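Local coordinates for protein carboxylesterase YbfK (Bacillus subtilis, PDB 4CCY) that hydrolyses carboxylic esters to an alcohol and a carboxylate, as a cytoplasmic carboxylesterase of the alpha/beta hydrolase superfamily, at residues A[13-27]-A[193-206]. Residues are numbered along the deposited sequence; the frame is centred on the assembly and turned at random.
Sequences SGLRFYQAYDQSLSL and HPLLQRQIVAGVEW
Helix 13-24 and helix 194-205 pack antiparallel, their axes 8.4 Å apart at closest approach and crossing at -160°, with Ala20 facing Gln199 and Phe17 facing Ala202. Gln199 is a knob set among Phe17, Ala20, Tyr21 and Ser24. Its extended chain, CG anti to the backbone N (chi1 180°), carries the amide across to Ser24, whose OG donates a hydrogen bond to Gln199 OE1 (2.8 Å), in the carbonyl plane and on a lone pair. Gln199 NE2 lies over one face of the Tyr21 ring, 3.6 Å from Tyr21 CG, and is hydrogen-bonded to Ser66, so both ends of the buried amide are held. Where helix 194-205 ends, Gly14 CA lies against one face of the Trp206 indole, 3.4 Å from the centroid of the five-membered ring. Phe17 CD2 reaches Trp206 CE3 at 3.6 Å, while the Tyr18 ring turns its edge to the six-membered ring. With an alanine at Trp206, Gly14, Phe17 and Tyr18 would probably lose the surface they share, and a gap would open there. Leu27 CD1 covers the His193 ring centre in a CH-pi contact, and on the ring edge His193 ND1 caps the helix by accepting from Leu195 N. This antiparallel pair joins the N-terminal helix to the helical insertion between strands 146-152 and 236-241, consistent with the cap of alpha/beta hydrolases.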
loop_
_atom_site.group_PDB
_atom_site.type_symbol
_atom_site.label_atom_id
_atom_site.label_comp_id
_atom_site.label_asym_id
_atom_site.label_seq_id
_atom_site.Cartn_x
_atom_site.Cartn_y
_atom_site.Cartn_z
ATOM N N SER A 13 1.338 -19.971 15.036
ATOM C CA SER A 13 0.799 -19.351 13.826
ATOM C C SER A 13 1.725 -18.264 13.277
ATOM O O SER A 13 1.845 -18.101 12.054
ATOM C CB SER A 13 -0.574 -18.746 14.112
ATOM O OG SER A 13 -1.485 -19.744 14.503
ATOM N N GLY A 14 2.366 -17.526 14.187
ATOM C CA GLY A 14 3.283 -16.451 13.820
ATOM C C GLY A 14 4.465 -16.972 13.033
ATOM O O GLY A 14 4.881 -16.373 12.029
ATOM N N LEU A 15 5.004 -18.100 13.495
ATOM C CA LEU A 15 6.103 -18.767 12.816
ATOM C C LEU A 15 5.693 -19.192 11.407
ATOM O O LEU A 15 6.434 -18.986 10.452
ATOM C CB LEU A 15 6.566 -19.977 13.631
ATOM C CG LEU A 15 7.873 -20.668 13.229
ATOM C CD1 LEU A 15 9.064 -19.717 13.260
ATOM C CD2 LEU A 15 8.102 -21.867 14.136
ATOM N N ARG A 16 4.505 -19.774 11.283
ATOM C CA ARG A 16 4.010 -20.212 9.989
ATOM C C ARG A 16 3.849 -19.033 9.023
ATOM O O ARG A 16 4.123 -19.170 7.825
ATOM C CB ARG A 16 2.719 -21.014 10.142
ATOM C CG ARG A 16 2.970 -22.467 10.514
ATOM C CD ARG A 16 1.681 -23.259 10.603
ATOM N NE ARG A 16 1.195 -23.351 11.978
ATOM C CZ ARG A 16 0.059 -22.817 12.424
ATOM N NH1 ARG A 16 -0.742 -22.136 11.607
ATOM N NH2 ARG A 16 -0.281 -22.968 13.696
ATOM N N PHE A 17 3.429 -17.882 9.552
ATOM C CA PHE A 17 3.324 -16.664 8.748
ATOM C C PHE A 17 4.688 -16.128 8.276
ATOM O O PHE A 17 4.881 -15.867 7.084
ATOM C CB PHE A 17 2.556 -15.556 9.482
ATOM C CG PHE A 17 2.639 -14.222 8.795
ATOM C CD1 PHE A 17 1.957 -13.998 7.591
ATOM C CD2 PHE A 17 3.422 -13.199 9.322
ATOM C CE1 PHE A 17 2.034 -12.767 6.943
ATOM C CE2 PHE A 17 3.511 -11.972 8.676
ATOM C CZ PHE A 17 2.818 -11.758 7.484
ATOM N N TYR A 18 5.611 -15.958 9.221
ATOM C CA TYR A 18 6.982 -15.563 8.911
ATOM C C TYR A 18 7.598 -16.519 7.887
ATOM O O TYR A 18 8.250 -16.082 6.946
ATOM C CB TYR A 18 7.833 -15.456 10.198
ATOM C CG TYR A 18 7.813 -14.076 10.864
ATOM C CD1 TYR A 18 6.653 -13.577 11.467
ATOM C CD2 TYR A 18 8.969 -13.275 10.898
ATOM C CE1 TYR A 18 6.636 -12.320 12.066
ATOM C CE2 TYR A 18 8.967 -12.015 11.498
ATOM C CZ TYR A 18 7.794 -11.538 12.075
ATOM O OH TYR A 18 7.783 -10.287 12.665
ATOM N N GLN A 19 7.348 -17.819 8.047
ATOM C CA GLN A 19 7.822 -18.807 7.086
ATOM C C GLN A 19 7.204 -18.585 5.704
ATOM O O GLN A 19 7.918 -18.575 4.706
ATOM C CB GLN A 19 7.587 -20.243 7.584
ATOM C CG GLN A 19 8.571 -20.691 8.667
ATOM C CD GLN A 19 8.216 -22.036 9.290
ATOM O OE1 GLN A 19 7.194 -22.642 8.959
ATOM N NE2 GLN A 19 9.066 -22.514 10.195
ATOM N N ALA A 20 5.889 -18.383 5.653
ATOM C CA ALA A 20 5.209 -18.111 4.387
ATOM C C ALA A 20 5.724 -16.831 3.702
ATOM O O ALA A 20 5.911 -16.820 2.486
ATOM C CB ALA A 20 3.693 -18.064 4.581
ATOM N N TYR A 21 5.933 -15.765 4.486
ATOM C CA TYR A 21 6.521 -14.495 4.020
ATOM C C TYR A 21 7.893 -14.731 3.375
ATOM O O TYR A 21 8.163 -14.242 2.282
ATOM C CB TYR A 21 6.659 -13.519 5.202
ATOM C CG TYR A 21 6.818 -12.035 4.872
ATOM C CD1 TYR A 21 7.414 -11.601 3.675
ATOM C CD2 TYR A 21 6.409 -11.067 5.780
ATOM C CE1 TYR A 21 7.559 -10.251 3.389
ATOM C CE2 TYR A 21 6.564 -9.713 5.509
ATOM C CZ TYR A 21 7.140 -9.312 4.309
ATOM O OH TYR A 21 7.303 -7.979 4.033
ATOM N N ASP A 22 8.766 -15.469 4.059
ATOM C CA ASP A 22 10.081 -15.786 3.490
ATOM C C ASP A 22 9.964 -16.569 2.181
ATOM O O ASP A 22 10.722 -16.318 1.245
ATOM C CB ASP A 22 10.961 -16.515 4.503
ATOM C CG ASP A 22 11.365 -15.625 5.669
ATOM O OD1 ASP A 22 11.282 -14.377 5.538
ATOM O OD2 ASP A 22 11.765 -16.167 6.718
ATOM N N GLN A 23 9.002 -17.491 2.106
ATOM C CA GLN A 23 8.709 -18.190 0.845
ATOM C C GLN A 23 8.371 -17.189 -0.240
ATOM O O GLN A 23 8.926 -17.251 -1.332
ATOM C CB GLN A 23 7.497 -19.109 0.949
ATOM C CG GLN A 23 7.362 -19.908 2.213
ATOM C CD GLN A 23 8.211 -21.134 2.178
ATOM O OE1 GLN A 23 9.430 -21.037 2.121
ATOM N NE2 GLN A 23 7.579 -22.295 2.208
ATOM N N SER A 24 7.442 -16.280 0.072
ATOM C CA SER A 24 6.941 -15.326 -0.916
ATOM C C SER A 24 8.075 -14.504 -1.489
ATOM O O SER A 24 8.045 -14.140 -2.665
ATOM C CB SER A 24 5.878 -14.414 -0.308
ATOM O OG SER A 24 4.679 -15.122 -0.074
ATOM N N LEU A 25 9.088 -14.252 -0.661
ATOM C CA LEU A 25 10.217 -13.412 -1.036
ATOM C C LEU A 25 11.203 -14.060 -2.021
ATOM O O LEU A 25 12.053 -13.376 -2.590
ATOM C CB LEU A 25 10.915 -12.847 0.213
ATOM C CG LEU A 25 10.177 -11.706 0.958
ATOM C CD1 LEU A 25 10.858 -11.343 2.274
ATOM C CD2 LEU A 25 10.063 -10.470 0.074
ATOM N N SER A 26 11.078 -15.369 -2.241
ATOM C CA SER A 26 11.807 -16.031 -3.320
ATOM C C SER A 26 11.404 -15.467 -4.693
ATOM O O SER A 26 12.126 -15.638 -5.668
ATOM C CB SER A 26 11.575 -17.542 -3.286
ATOM O OG SER A 26 10.211 -17.841 -3.552
ATOM N N LEU A 27 10.260 -14.793 -4.759
ATOM C CA LEU A 27 9.799 -14.181 -6.002
ATOM C C LEU A 27 10.509 -12.860 -6.298
ATOM O O LEU A 27 10.380 -12.332 -7.391
ATOM C CB LEU A 27 8.276 -13.981 -5.995
ATOM C CG LEU A 27 7.399 -15.241 -5.861
ATOM C CD1 LEU A 27 5.926 -14.874 -5.701
ATOM C CD2 LEU A 27 7.598 -16.232 -7.012
ATOM N N HIS A 193 -0.465 -15.422 -7.183
ATOM C CA HIS A 193 0.558 -16.458 -7.148
ATOM C C HIS A 193 0.299 -17.307 -5.916
ATOM O O HIS A 193 -0.066 -16.785 -4.878
ATOM C CB HIS A 193 1.950 -15.855 -7.094
ATOM C CG HIS A 193 3.053 -16.873 -7.253
ATOM N ND1 HIS A 193 3.365 -17.768 -6.290
ATOM C CD2 HIS A 193 3.915 -17.126 -8.318
ATOM C CE1 HIS A 193 4.369 -18.551 -6.717
ATOM N NE2 HIS A 193 4.707 -18.158 -7.956
ATOM N N PRO A 194 0.462 -18.638 -6.020
ATOM C CA PRO A 194 0.219 -19.499 -4.847
ATOM C C PRO A 194 0.968 -19.097 -3.555
ATOM O O PRO A 194 0.448 -19.298 -2.452
ATOM C CB PRO A 194 0.672 -20.871 -5.333
ATOM C CG PRO A 194 0.423 -20.833 -6.797
ATOM C CD PRO A 194 0.662 -19.423 -7.250
ATOM N N LEU A 195 2.175 -18.549 -3.689
ATOM C CA LEU A 195 2.943 -18.135 -2.519
ATOM C C LEU A 195 2.253 -16.995 -1.790
ATOM O O LEU A 195 2.155 -17.020 -0.562
ATOM C CB LEU A 195 4.384 -17.776 -2.890
ATOM C CG LEU A 195 5.260 -18.962 -3.335
ATOM C CD1 LEU A 195 6.642 -18.488 -3.754
ATOM C CD2 LEU A 195 5.354 -20.032 -2.252
ATOM N N LEU A 196 1.742 -16.018 -2.540
ATOM C CA LEU A 196 1.022 -14.894 -1.940
ATOM C C LEU A 196 -0.313 -15.303 -1.327
ATOM O O LEU A 196 -0.661 -14.833 -0.247
ATOM C CB LEU A 196 0.824 -13.734 -2.924
ATOM C CG LEU A 196 1.662 -12.479 -2.673
ATOM C CD1 LEU A 196 1.249 -11.360 -3.622
ATOM C CD2 LEU A 196 1.552 -12.007 -1.221
ATOM N N GLN A 197 -1.040 -16.176 -2.022
ATOM C CA GLN A 197 -2.272 -16.774 -1.506
ATOM C C GLN A 197 -2.011 -17.357 -0.123
ATOM O O GLN A 197 -2.725 -17.055 0.842
ATOM C CB GLN A 197 -2.748 -17.885 -2.451
ATOM C CG GLN A 197 -4.037 -18.589 -2.025
ATOM C CD GLN A 197 -5.291 -17.822 -2.407
ATOM O OE1 GLN A 197 -5.274 -17.015 -3.340
ATOM N NE2 GLN A 197 -6.389 -18.071 -1.685
ATOM N N ARG A 198 -0.954 -18.157 -0.027
ATOM C CA ARG A 198 -0.624 -18.854 1.204
ATOM C C ARG A 198 -0.276 -17.888 2.343
ATOM O O ARG A 198 -0.764 -18.043 3.467
ATOM C CB ARG A 198 0.518 -19.845 0.952
ATOM C CG ARG A 198 1.115 -20.423 2.219
ATOM C CD ARG A 198 0.271 -21.580 2.719
ATOM N NE ARG A 198 0.474 -21.827 4.146
ATOM C CZ ARG A 198 -0.346 -21.395 5.100
ATOM N NH1 ARG A 198 -1.424 -20.684 4.781
ATOM N NH2 ARG A 198 -0.091 -21.679 6.373
ATOM N N GLN A 199 0.554 -16.891 2.032
ATOM C CA GLN A 199 1.033 -15.932 3.016
ATOM C C GLN A 199 -0.109 -15.128 3.632
ATOM O O GLN A 199 -0.190 -14.994 4.853
ATOM C CB GLN A 199 2.074 -14.989 2.404
ATOM C CG GLN A 199 2.591 -13.968 3.404
ATOM C CD GLN A 199 3.489 -12.909 2.799
ATOM O OE1 GLN A 199 4.180 -13.152 1.819
ATOM N NE2 GLN A 199 3.503 -11.734 3.404
ATOM N N ILE A 200 -0.983 -14.604 2.781
ATOM C CA ILE A 200 -2.131 -13.824 3.226
ATOM C C ILE A 200 -3.065 -14.650 4.126
ATOM O O ILE A 200 -3.530 -14.154 5.161
ATOM C CB ILE A 200 -2.895 -13.218 2.023
ATOM C CG1 ILE A 200 -2.002 -12.210 1.300
ATOM C CG2 ILE A 200 -4.202 -12.571 2.472
ATOM C CD1 ILE A 200 -2.538 -11.795 -0.048
ATOM N N VAL A 201 -3.326 -15.899 3.734
ATOM C CA VAL A 201 -4.137 -16.825 4.536
ATOM C C VAL A 201 -3.492 -17.055 5.898
ATOM O O VAL A 201 -4.154 -16.934 6.923
ATOM C CB VAL A 201 -4.401 -18.158 3.796
ATOM C CG1 VAL A 201 -5.043 -19.201 4.714
ATOM C CG2 VAL A 201 -5.292 -17.919 2.591
ATOM N N ALA A 202 -2.188 -17.332 5.901
ATOM C CA ALA A 202 -1.433 -17.580 7.137
ATOM C C ALA A 202 -1.351 -16.321 8.003
ATOM O O ALA A 202 -1.304 -16.403 9.230
ATOM C CB ALA A 202 -0.039 -18.118 6.819
ATOM N N GLY A 203 -1.338 -15.160 7.352
ATOM C CA GLY A 203 -1.371 -13.876 8.045
ATOM C C GLY A 203 -2.635 -13.730 8.868
ATOM O O GLY A 203 -2.580 -13.358 10.037
ATOM N N VAL A 204 -3.766 -14.036 8.242
ATOM C CA VAL A 204 -5.067 -13.980 8.881
ATOM C C VAL A 204 -5.206 -15.057 9.979
ATOM O O VAL A 204 -5.788 -14.802 11.031
ATOM C CB VAL A 204 -6.208 -14.076 7.831
ATOM C CG1 VAL A 204 -7.569 -13.981 8.498
ATOM C CG2 VAL A 204 -6.065 -12.981 6.773
ATOM N N GLU A 205 -4.659 -16.248 9.739
ATOM C CA GLU A 205 -4.659 -17.314 10.755
ATOM C C GLU A 205 -3.913 -16.919 12.028
ATOM O O GLU A 205 -4.299 -17.306 13.125
ATOM C CB GLU A 205 -4.090 -18.610 10.190
ATOM C CG GLU A 205 -5.061 -19.299 9.246
ATOM C CD GLU A 205 -4.495 -20.556 8.631
ATOM O OE1 GLU A 205 -3.304 -20.562 8.237
ATOM O OE2 GLU A 205 -5.251 -21.543 8.536
ATOM N N TRP A 206 -2.848 -16.142 11.866
ATOM C CA TRP A 206 -2.080 -15.650 12.994
ATOM C C TRP A 206 -2.901 -14.671 13.780
ATOM O O TRP A 206 -3.195 -13.587 13.304
ATOM C CB TRP A 206 -0.766 -15.028 12.510
ATOM C CG TRP A 206 0.141 -14.537 13.621
ATOM C CD1 TRP A 206 0.163 -14.951 14.951
ATOM C CD2 TRP A 206 1.208 -13.534 13.518
ATOM N NE1 TRP A 206 1.133 -14.280 15.658
ATOM C CE2 TRP A 206 1.794 -13.416 14.860
ATOM C CE3 TRP A 206 1.711 -12.739 12.490
ATOM C CZ2 TRP A 206 2.840 -12.545 15.131
ATOM C CZ3 TRP A 206 2.771 -11.870 12.777
ATOM C CH2 TRP A 206 3.309 -11.768 14.067
HETATM O O HOH W 1 -0.143 -18.850 10.278
HETATM O O HOH W 2 -3.230 -17.591 16.082
HETATM O O HOH W 3 4.007 -18.163 1.049
#